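Putative S-adenosyl-L-methionine-dependent Methyltransferase (Methanococcus maripaludis, PDB 3DLC) binds S-adenosylmethionine and probably transfers its methyl group to an acceptor, perhaps a sterol-like one. Local coordinates at residues A[107-113]-A[136-140]; A[142-148]-A[207-213]; A[79-83]-A[96-100]. All blocks are in the same frame, centred on the assembly; numbering follows the deposited sequence. Where two conformers were deposited one is given.

Interaction 1: residues A[107-113]-A[136-140]; sequences IEDNYAD and RILKS
Arg136 and Asp109 form one of two salt bridges that join these segments, Arg136 NH1 lying 2.9 Å from Asp109 OD1 and using the anti lone pair of that oxygen. The bend of the arginine chain at chi3 (64°) turns the edge of the guanidinium to Ile107 O, which NH1 and NH2 grip together, end-on and in the carbonyl plane; NE pairs with Glu133, which helps to fix the group's rotation. At the other end Lys139 NZ meets Asp113 OD1 at 2.9 Å, on the syn side but 31° out of the carboxylate plane, and a water joins NZ to Asp113 OD2 as well.

Between the charges run backbone bonds. Asn110 N donates to Arg136 O, tying the type II turn from Glu108 to Tyr111 to the end of helix 127-137. Ala112 N donates to Ile137 O at 2.8 Å and Lys139 N to Ala112 O; these two belong to the parallel pairing of Ala112 with Leu138 of strand 138-139, which opens strand 112-118 of the Rossmann-like methyltransferase sheet. Asn110 OD1 has its main partner outside, in Lys213.

Apolar contact is lighter: Ile137 CG2 sits 4.1 Å from Ile107 CB, and both side chains also touch Ile48 of the neighbouring strand.

Interaction 2: residues A[142-148]-A[207-213]; sequences GKTYIGG and FWIIISK
Trp208 lays its indole over one face of the Tyr145 ring in an offset stack, the tyrosine and five-membered ring centroids 4.1 Å apart and the planes at 15°. Tyr145 CE2 comes to 3.3 Å from Trp208 CD2, while the opposite indole face is covered by the backbone of Gly147 and Gly148, with Gly148 CA making a CH-pi contact to the six-membered ring. Replacing Trp208 by alanine is likely to leave the Tyr145 ring without its stacking partner and to open a gap against the two glycines.

Thr144 supplies the polar counterpart. With OG1 between the backbone N and the carbonyl carbon (chi1 77°), Thr144 OG1 donates to Ile209 O from above the carbonyl plane at 2.9 Å and accepts a nearly straight bond, 178°, from Ile211 N. Ile146 N reaches Ile209 O from the opposite face of that plane. Lys143 NZ, farther along, donates to Ser212 OG at 2.8 Å.

Further out, Glu205 O takes the indole NE1, and Phe131 of helix 127-137 packs on Ile209 and Ile211. Strand 206-211 runs antiparallel to strand 142-148, the reversed strand that characterises the 3-2-1-4-5-7-6 sheet of class I methyltransferases.

Interaction 3: residues A[79-83]-A[96-100]; sequences NEIAL and QIVQG
Ile97 fills the space between helix 76-88 and the edge strand 95-99: its CG2 goes to Asn79, while the CG1-CD1 branch meets both Leu83 and Ala82. Ile97 CG2 lies over the face of the Asn79 carboxamide, 3.4 Å from Asn79 OD1. Ile97 CD1 meets Ala82 CB at 3.8 Å. Placing CG1 beside the backbone N (chi1 -57°) lets the longer branch run toward the alanine while CG2 stays with Asn79. This is the tight part, where Ala82 and Asn79 are buried and face the strand, and Ile86 and Ala71 also pack on Ile97.

The other side is looser. Leu83, exposed to solvent, lays CD2 against Ile97 CG1 at 3.5 Å. Gln99 is solvent-facing too, its chain bent at chi2 to bring the amide back to the helix. Asn79 ND2 donates to Gln99 OE1 at 2.9 Å, within the asparagine amide plane but 67° above the plane of the acceptor carbonyl.

Helix and strand, running nearly antiparallel at 174°, are successive elements of a beta-alpha-beta unit with strand 66-73. Since Asn79 ND2 also donates to the backbone O of Asp73, a residue that binds S-adenosylmethionine, one buried amide group ties the helix to the ends of both strands, and its two bonds probably hold the carboxamide's rotation beside the cofactor pocket.

The three contacts sample one sheet from its 95-99 edge to the antiparallel strand 206-211. Interactions 1 and 2 touch directly, their centres 14 Å apart: Lys213 NZ of interaction 2 lies 2.7 Å from Leu138 O and 2.9 Å from Asn110 OD1, both probable hydrogen bonds. Interaction 3 stands apart, its centre about 20 Å from that of interaction 1 and 22 Å from that of interaction 2, and it lies across the chain's centre from interaction 2. Its segment 96-100 ends in Gly100, which touches S-adenosylmethionine. The Trp208 side chain is about 7 Å from that ligand and the Ile107 side chain about 11 Å.

Interaction 1: residues A[107-113]-A[136-140]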
loop_
_atom_site.group_PDB
_atom_site.type_symbol
_atom_site.label_atom_id
_atom_site.label_comp_id
_atom_site.label_asym_id
_atom_site.label_seq_id
_atom_site.Cartn_x
_atom_site.Cartn_y
_atom_site.Cartn_z
ATOM N N ILE A 107 1.387 8.117 14.291
ATOM C CA ILE A 107 2.693 7.503 14.514
ATOM C C ILE A 107 3.712 8.624 14.689
ATOM O O ILE A 107 3.617 9.671 14.038
ATOM C CB ILE A 107 3.055 6.547 13.333
ATOM C CG1 ILE A 107 2.033 5.407 13.246
ATOM C CG2 ILE A 107 4.478 5.994 13.474
ATOM C CD1 ILE A 107 2.203 4.530 12.011
ATOM N N GLU A 108 4.668 8.399 15.580
ATOM C CA GLU A 108 5.684 9.406 15.851
ATOM C C GLU A 108 6.629 9.643 14.684
ATOM O O GLU A 108 6.769 8.842 13.762
ATOM C CB GLU A 108 6.495 9.089 17.119
ATOM C CG GLU A 108 7.415 7.902 17.061
ATOM C CD GLU A 108 8.133 7.673 18.401
ATOM O OE1 GLU A 108 7.559 8.011 19.460
ATOM O OE2 GLU A 108 9.262 7.159 18.406
ATOM N N ASP A 109 7.306 10.763 14.772
ATOM C CA ASP A 109 8.296 11.139 13.787
ATOM C C ASP A 109 9.411 10.088 13.694
ATOM O O ASP A 109 9.839 9.526 14.707
ATOM C CB ASP A 109 9.006 12.437 14.169
ATOM C CG ASP A 109 8.089 13.654 14.264
ATOM O OD1 ASP A 109 6.902 13.619 13.909
ATOM O OD2 ASP A 109 8.605 14.697 14.722
ATOM N N ASN A 110 9.879 9.841 12.471
ATOM C CA ASN A 110 11.105 9.052 12.246
ATOM C C ASN A 110 11.043 7.643 12.783
ATOM O O ASN A 110 12.049 7.092 13.180
ATOM C CB ASN A 110 12.295 9.792 12.875
ATOM C CG ASN A 110 12.463 11.163 12.307
ATOM O OD1 ASN A 110 12.313 11.368 11.110
ATOM N ND2 ASN A 110 12.812 12.129 13.161
ATOM N N TYR A 111 9.868 7.058 12.736
ATOM C CA TYR A 111 9.607 5.757 13.294
ATOM C C TYR A 111 9.843 4.559 12.378
ATOM O O TYR A 111 10.282 3.503 12.857
ATOM C CB TYR A 111 8.142 5.707 13.763
ATOM C CG TYR A 111 7.718 4.397 14.372
ATOM C CD1 TYR A 111 8.016 4.121 15.680
ATOM C CD2 TYR A 111 7.019 3.448 13.626
ATOM C CE1 TYR A 111 7.644 2.907 16.259
ATOM C CE2 TYR A 111 6.644 2.246 14.190
ATOM C CZ TYR A 111 6.953 1.992 15.499
ATOM O OH TYR A 111 6.578 0.787 16.032
ATOM N N ALA A 112 9.514 4.690 11.095
ATOM C CA ALA A 112 9.411 3.548 10.204
ATOM C C ALA A 112 10.685 3.274 9.416
ATOM O O ALA A 112 11.164 4.128 8.698
ATOM C CB ALA A 112 8.242 3.809 9.202
ATOM N N ASP A 113 11.148 2.049 9.489
ATOM C CA ASP A 113 12.228 1.618 8.602
ATOM C C ASP A 113 11.775 1.435 7.155
ATOM O O ASP A 113 12.543 1.619 6.223
ATOM C CB ASP A 113 12.824 0.308 9.135
ATOM C CG ASP A 113 13.478 0.487 10.493
ATOM O OD1 ASP A 113 14.482 1.231 10.577
ATOM O OD2 ASP A 113 13.000 -0.103 11.457
ATOM N N ARG A 136 7.379 12.348 7.179
ATOM C CA ARG A 136 7.560 12.616 8.575
ATOM C C ARG A 136 7.809 11.344 9.390
ATOM O O ARG A 136 8.666 11.322 10.294
ATOM C CB ARG A 136 6.347 13.368 9.137
ATOM C CG ARG A 136 6.463 13.669 10.622
ATOM C CD ARG A 136 5.196 14.325 11.187
ATOM N NE ARG A 136 4.018 13.472 11.133
ATOM C CZ ARG A 136 3.792 12.438 11.940
ATOM N NH1 ARG A 136 4.654 12.093 12.883
ATOM N NH2 ARG A 136 2.674 11.729 11.781
ATOM N N ILE A 137 7.027 10.301 9.112
ATOM C CA ILE A 137 7.111 9.078 9.909
ATOM C C ILE A 137 8.244 8.137 9.471
ATOM O O ILE A 137 8.547 7.179 10.153
ATOM C CB ILE A 137 5.757 8.309 9.970
ATOM C CG1 ILE A 137 5.330 7.782 8.593
ATOM C CG2 ILE A 137 4.658 9.176 10.630
ATOM C CD1 ILE A 137 4.504 6.528 8.655
ATOM N N LEU A 138 8.847 8.387 8.325
ATOM C CA LEU A 138 9.948 7.593 7.802
ATOM C C LEU A 138 11.234 7.909 8.577
ATOM O O LEU A 138 11.576 9.072 8.786
ATOM C CB LEU A 138 10.123 7.927 6.301
ATOM C CG LEU A 138 11.082 7.070 5.488
ATOM C CD1 LEU A 138 10.669 5.588 5.527
ATOM C CD2 LEU A 138 11.122 7.581 4.039
ATOM N N LYS A 139 11.933 6.853 8.973
ATOM C CA LYS A 139 13.209 6.973 9.645
ATOM C C LYS A 139 14.284 7.369 8.631
ATOM O O LYS A 139 14.273 6.937 7.479
ATOM C CB LYS A 139 13.588 5.634 10.312
ATOM C CG LYS A 139 14.726 5.754 11.298
ATOM C CD LYS A 139 15.097 4.373 11.879
ATOM C CE LYS A 139 13.947 3.731 12.575
ATOM N NZ LYS A 139 14.446 2.480 13.206
ATOM N N SER A 140 15.222 8.192 9.078
ATOM C CA SER A 140 16.384 8.514 8.263
ATOM C C SER A 140 17.034 7.192 7.852
ATOM O O SER A 140 17.326 6.330 8.682
ATOM C CB SER A 140 17.357 9.402 9.044
ATOM O OG SER A 140 18.462 9.778 8.254
HETATM O O HOH W 1 10.135 13.662 10.820
HETATM O O HOH W 2 11.671 2.842 15.110
HETATM O O HOH W 3 13.138 0.387 14.130
#

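Interaction 2: residues A[142-148]-A[207-213]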
loop_
_atom_site.group_PDB
_atom_site.type_symbol
_atom_site.label_atom_id
_atom_site.label_comp_id
_atom_site.label_asym_id
_atom_site.label_seq_id
_atom_site.Cartn_x
_atom_site.Cartn_y
_atom_site.Cartn_z
ATOM N N GLY A 142 15.446 5.178 5.893
ATOM C CA GLY A 142 14.281 4.373 5.560
ATOM C C GLY A 142 13.909 4.433 4.094
ATOM O O GLY A 142 14.313 5.346 3.377
ATOM N N LYS A 143 13.051 3.491 3.691
ATOM C CA LYS A 143 12.590 3.343 2.308
ATOM C C LYS A 143 11.074 3.233 2.240
ATOM O O LYS A 143 10.442 2.758 3.189
ATOM C CB LYS A 143 13.169 2.063 1.661
ATOM C CG LYS A 143 14.692 1.958 1.633
ATOM C CD LYS A 143 15.303 2.888 0.634
ATOM C CE LYS A 143 16.812 2.730 0.580
ATOM N NZ LYS A 143 17.413 3.590 -0.429
ATOM N N THR A 144 10.512 3.638 1.103
ATOM C CA THR A 144 9.097 3.414 0.824
ATOM C C THR A 144 8.918 2.561 -0.430
ATOM O O THR A 144 9.799 2.453 -1.272
ATOM C CB THR A 144 8.273 4.719 0.654
ATOM O OG1 THR A 144 8.501 5.325 -0.628
ATOM C CG2 THR A 144 8.588 5.735 1.715
ATOM N N TYR A 145 7.719 1.990 -0.553
ATOM C CA TYR A 145 7.315 1.220 -1.741
ATOM C C TYR A 145 5.799 1.378 -1.793
ATOM O O TYR A 145 5.045 0.588 -1.238
ATOM C CB TYR A 145 7.761 -0.218 -1.590
ATOM C CG TYR A 145 7.745 -1.046 -2.860
ATOM C CD1 TYR A 145 8.799 -1.013 -3.759
ATOM C CD2 TYR A 145 6.717 -1.933 -3.124
ATOM C CE1 TYR A 145 8.830 -1.819 -4.861
ATOM C CE2 TYR A 145 6.750 -2.747 -4.231
ATOM C CZ TYR A 145 7.807 -2.690 -5.101
ATOM O OH TYR A 145 7.801 -3.534 -6.183
ATOM N N ILE A 146 5.385 2.464 -2.450
ATOM C CA ILE A 146 3.983 2.948 -2.413
ATOM C C ILE A 146 3.441 3.033 -3.817
ATOM O O ILE A 146 3.963 3.764 -4.667
ATOM C CB ILE A 146 3.932 4.339 -1.730
ATOM C CG1 ILE A 146 4.355 4.208 -0.259
ATOM C CG2 ILE A 146 2.569 4.987 -1.911
ATOM C CD1 ILE A 146 4.691 5.517 0.396
ATOM N N GLY A 147 2.387 2.271 -4.099
ATOM C CA GLY A 147 1.900 2.245 -5.474
ATOM C C GLY A 147 0.877 1.168 -5.662
ATOM O O GLY A 147 -0.023 1.013 -4.827
ATOM N N GLY A 148 1.019 0.421 -6.735
ATOM C CA GLY A 148 0.100 -0.680 -7.021
ATOM C C GLY A 148 0.625 -1.596 -8.079
ATOM O O GLY A 148 1.578 -1.277 -8.749
ATOM N N PHE A 207 3.547 -0.032 -10.475
ATOM C CA PHE A 207 3.916 1.391 -10.326
ATOM C C PHE A 207 4.253 1.580 -8.853
ATOM O O PHE A 207 3.409 1.302 -8.000
ATOM C CB PHE A 207 2.729 2.278 -10.694
ATOM C CG PHE A 207 2.882 3.707 -10.210
ATOM C CD1 PHE A 207 3.693 4.609 -10.873
ATOM C CD2 PHE A 207 2.270 4.137 -9.071
ATOM C CE1 PHE A 207 3.846 5.894 -10.391
ATOM C CE2 PHE A 207 2.424 5.446 -8.599
ATOM C CZ PHE A 207 3.202 6.295 -9.263
ATOM N N TRP A 208 5.457 2.075 -8.531
ATOM C CA TRP A 208 5.869 2.186 -7.125
ATOM C C TRP A 208 6.733 3.418 -6.911
ATOM O O TRP A 208 7.662 3.695 -7.668
ATOM C CB TRP A 208 6.617 0.937 -6.668
ATOM C CG TRP A 208 5.816 -0.322 -6.882
ATOM C CD1 TRP A 208 5.877 -1.160 -7.956
ATOM C CD2 TRP A 208 4.795 -0.836 -6.039
ATOM N NE1 TRP A 208 4.965 -2.171 -7.816
ATOM C CE2 TRP A 208 4.285 -1.996 -6.647
ATOM C CE3 TRP A 208 4.260 -0.432 -4.822
ATOM C CZ2 TRP A 208 3.278 -2.772 -6.054
ATOM C CZ3 TRP A 208 3.257 -1.212 -4.221
ATOM C CH2 TRP A 208 2.785 -2.355 -4.850
ATOM N N ILE A 209 6.416 4.126 -5.825
ATOM C CA ILE A 209 7.117 5.312 -5.361
ATOM C C ILE A 209 8.048 4.900 -4.240
ATOM O O ILE A 209 7.606 4.398 -3.207
ATOM C CB ILE A 209 6.099 6.356 -4.883
ATOM C CG1 ILE A 209 5.152 6.786 -6.015
ATOM C CG2 ILE A 209 6.813 7.549 -4.254
ATOM C CD1 ILE A 209 3.854 7.445 -5.523
ATOM N N ILE A 210 9.340 5.147 -4.455
ATOM C CA ILE A 210 10.403 4.676 -3.568
ATOM C C ILE A 210 11.249 5.850 -3.083
ATOM O O ILE A 210 12.222 6.292 -3.719
ATOM C CB ILE A 210 11.299 3.651 -4.308
ATOM C CG1 ILE A 210 10.450 2.496 -4.832
ATOM C CG2 ILE A 210 12.420 3.144 -3.396
ATOM C CD1 ILE A 210 11.161 1.511 -5.735
ATOM N N ILE A 211 10.837 6.388 -1.950
ATOM C CA ILE A 211 11.501 7.511 -1.322
ATOM C C ILE A 211 12.570 6.972 -0.392
ATOM O O ILE A 211 12.357 6.010 0.325
ATOM C CB ILE A 211 10.488 8.348 -0.526
ATOM C CG1 ILE A 211 9.452 8.971 -1.482
ATOM C CG2 ILE A 211 11.188 9.425 0.312
ATOM C CD1 ILE A 211 8.145 9.385 -0.794
ATOM N N SER A 212 13.705 7.662 -0.367
ATOM C CA SER A 212 14.768 7.402 0.585
ATOM C C SER A 212 14.944 8.612 1.449
ATOM O O SER A 212 15.297 9.649 0.935
ATOM C CB SER A 212 16.094 7.198 -0.112
ATOM O OG SER A 212 16.120 6.002 -0.818
ATOM N N LYS A 213 14.802 8.516 2.755
ATOM C CA LYS A 213 15.034 9.667 3.584
ATOM C C LYS A 213 16.496 9.777 3.860
ATOM O O LYS A 213 17.128 8.892 4.420
ATOM C CB LYS A 213 14.255 9.593 4.898
ATOM C CG LYS A 213 14.544 10.817 5.774
ATOM C CD LYS A 213 13.842 10.897 7.130
ATOM C CE LYS A 213 12.555 11.589 7.047
ATOM N NZ LYS A 213 11.789 11.760 8.313
#

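Interaction 3: residues A[79-83]-A[96-100]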
loop_
_atom_site.group_PDB
_atom_site.type_symbol
_atom_site.label_atom_id
_atom_site.label_comp_id
_atom_site.label_asym_id
_atom_site.label_seq_id
_atom_site.Cartn_x
_atom_site.Cartn_y
_atom_site.Cartn_z
ATOM N N ASN A 79 -10.792 -2.569 8.793
ATOM C CA ASN A 79 -10.022 -2.955 9.974
ATOM C C ASN A 79 -10.642 -4.118 10.727
ATOM O O ASN A 79 -9.938 -4.961 11.283
ATOM C CB ASN A 79 -9.726 -1.746 10.855
ATOM C CG ASN A 79 -8.736 -0.816 10.200
ATOM O OD1 ASN A 79 -7.888 -1.266 9.422
ATOM N ND2 ASN A 79 -8.821 0.453 10.503
ATOM N N GLU A 80 -11.971 -4.182 10.723
ATOM C CA GLU A 80 -12.660 -5.307 11.372
ATOM C C GLU A 80 -12.304 -6.607 10.659
ATOM O O GLU A 80 -12.034 -7.642 11.297
ATOM C CB GLU A 80 -14.176 -5.096 11.394
ATOM C CG GLU A 80 -14.632 -3.981 12.336
ATOM C CD GLU A 80 -16.081 -3.530 12.132
ATOM O OE1 GLU A 80 -16.755 -4.006 11.201
ATOM O OE2 GLU A 80 -16.548 -2.674 12.906
ATOM N N ILE A 81 -12.310 -6.580 9.332
ATOM C CA ILE A 81 -11.959 -7.773 8.559
ATOM C C ILE A 81 -10.470 -8.106 8.762
ATOM O O ILE A 81 -10.116 -9.256 8.897
ATOM C CB ILE A 81 -12.277 -7.602 7.076
ATOM C CG1 ILE A 81 -13.766 -7.570 6.869
ATOM C CG2 ILE A 81 -11.593 -8.690 6.271
ATOM C CD1 ILE A 81 -14.179 -7.346 5.416
ATOM N N ALA A 82 -9.620 -7.086 8.726
ATOM C CA ALA A 82 -8.176 -7.317 8.854
ATOM C C ALA A 82 -7.879 -7.970 10.205
ATOM O O ALA A 82 -7.049 -8.863 10.306
ATOM C CB ALA A 82 -7.392 -6.010 8.686
ATOM N N LEU A 83 -8.547 -7.500 11.259
ATOM C CA LEU A 83 -8.329 -8.069 12.579
ATOM C C LEU A 83 -8.624 -9.570 12.585
ATOM O O LEU A 83 -7.873 -10.379 13.142
ATOM C CB LEU A 83 -9.180 -7.350 13.647
ATOM C CG LEU A 83 -8.735 -5.931 14.027
ATOM C CD1 LEU A 83 -9.832 -5.113 14.706
ATOM C CD2 LEU A 83 -7.489 -5.966 14.905
ATOM N N GLN A 96 -0.150 -5.014 14.009
ATOM C CA GLN A 96 -1.071 -4.178 14.764
ATOM C C GLN A 96 -1.926 -3.387 13.798
ATOM O O GLN A 96 -1.384 -2.702 12.929
ATOM C CB GLN A 96 -0.300 -3.186 15.640
ATOM C CG GLN A 96 -1.238 -2.298 16.432
ATOM C CD GLN A 96 -0.528 -1.262 17.282
ATOM O OE1 GLN A 96 0.700 -1.148 17.271
ATOM N NE2 GLN A 96 -1.305 -0.510 18.057
ATOM N N ILE A 97 -3.243 -3.466 13.934
ATOM C CA ILE A 97 -4.150 -2.696 13.098
ATOM C C ILE A 97 -4.298 -1.319 13.725
ATOM O O ILE A 97 -4.541 -1.191 14.919
ATOM C CB ILE A 97 -5.507 -3.447 12.957
ATOM C CG1 ILE A 97 -5.325 -4.872 12.372
ATOM C CG2 ILE A 97 -6.481 -2.662 12.138
ATOM C CD1 ILE A 97 -4.622 -5.027 11.052
ATOM N N VAL A 98 -4.117 -0.291 12.896
ATOM C CA VAL A 98 -4.220 1.102 13.331
ATOM C C VAL A 98 -5.293 1.821 12.522
ATOM O O VAL A 98 -5.243 1.902 11.302
ATOM C CB VAL A 98 -2.868 1.799 13.163
ATOM C CG1 VAL A 98 -2.942 3.231 13.633
ATOM C CG2 VAL A 98 -1.761 1.002 13.864
ATOM N N GLN A 99 -6.275 2.327 13.232
ATOM C CA GLN A 99 -7.356 3.090 12.632
ATOM C C GLN A 99 -6.838 4.493 12.403
ATOM O O GLN A 99 -6.480 5.194 13.355
ATOM C CB GLN A 99 -8.566 3.081 13.585
ATOM C CG GLN A 99 -9.744 3.860 13.155
ATOM C CD GLN A 99 -10.469 3.205 12.023
ATOM O OE1 GLN A 99 -10.745 1.991 12.041
ATOM N NE2 GLN A 99 -10.811 4.011 11.010
ATOM N N GLY A 100 -6.745 4.936 11.163
ATOM C CA GLY A 100 -6.272 6.277 10.902
ATOM C C GLY A 100 -6.084 6.530 9.429
ATOM O O GLY A 100 -6.234 5.665 8.589
#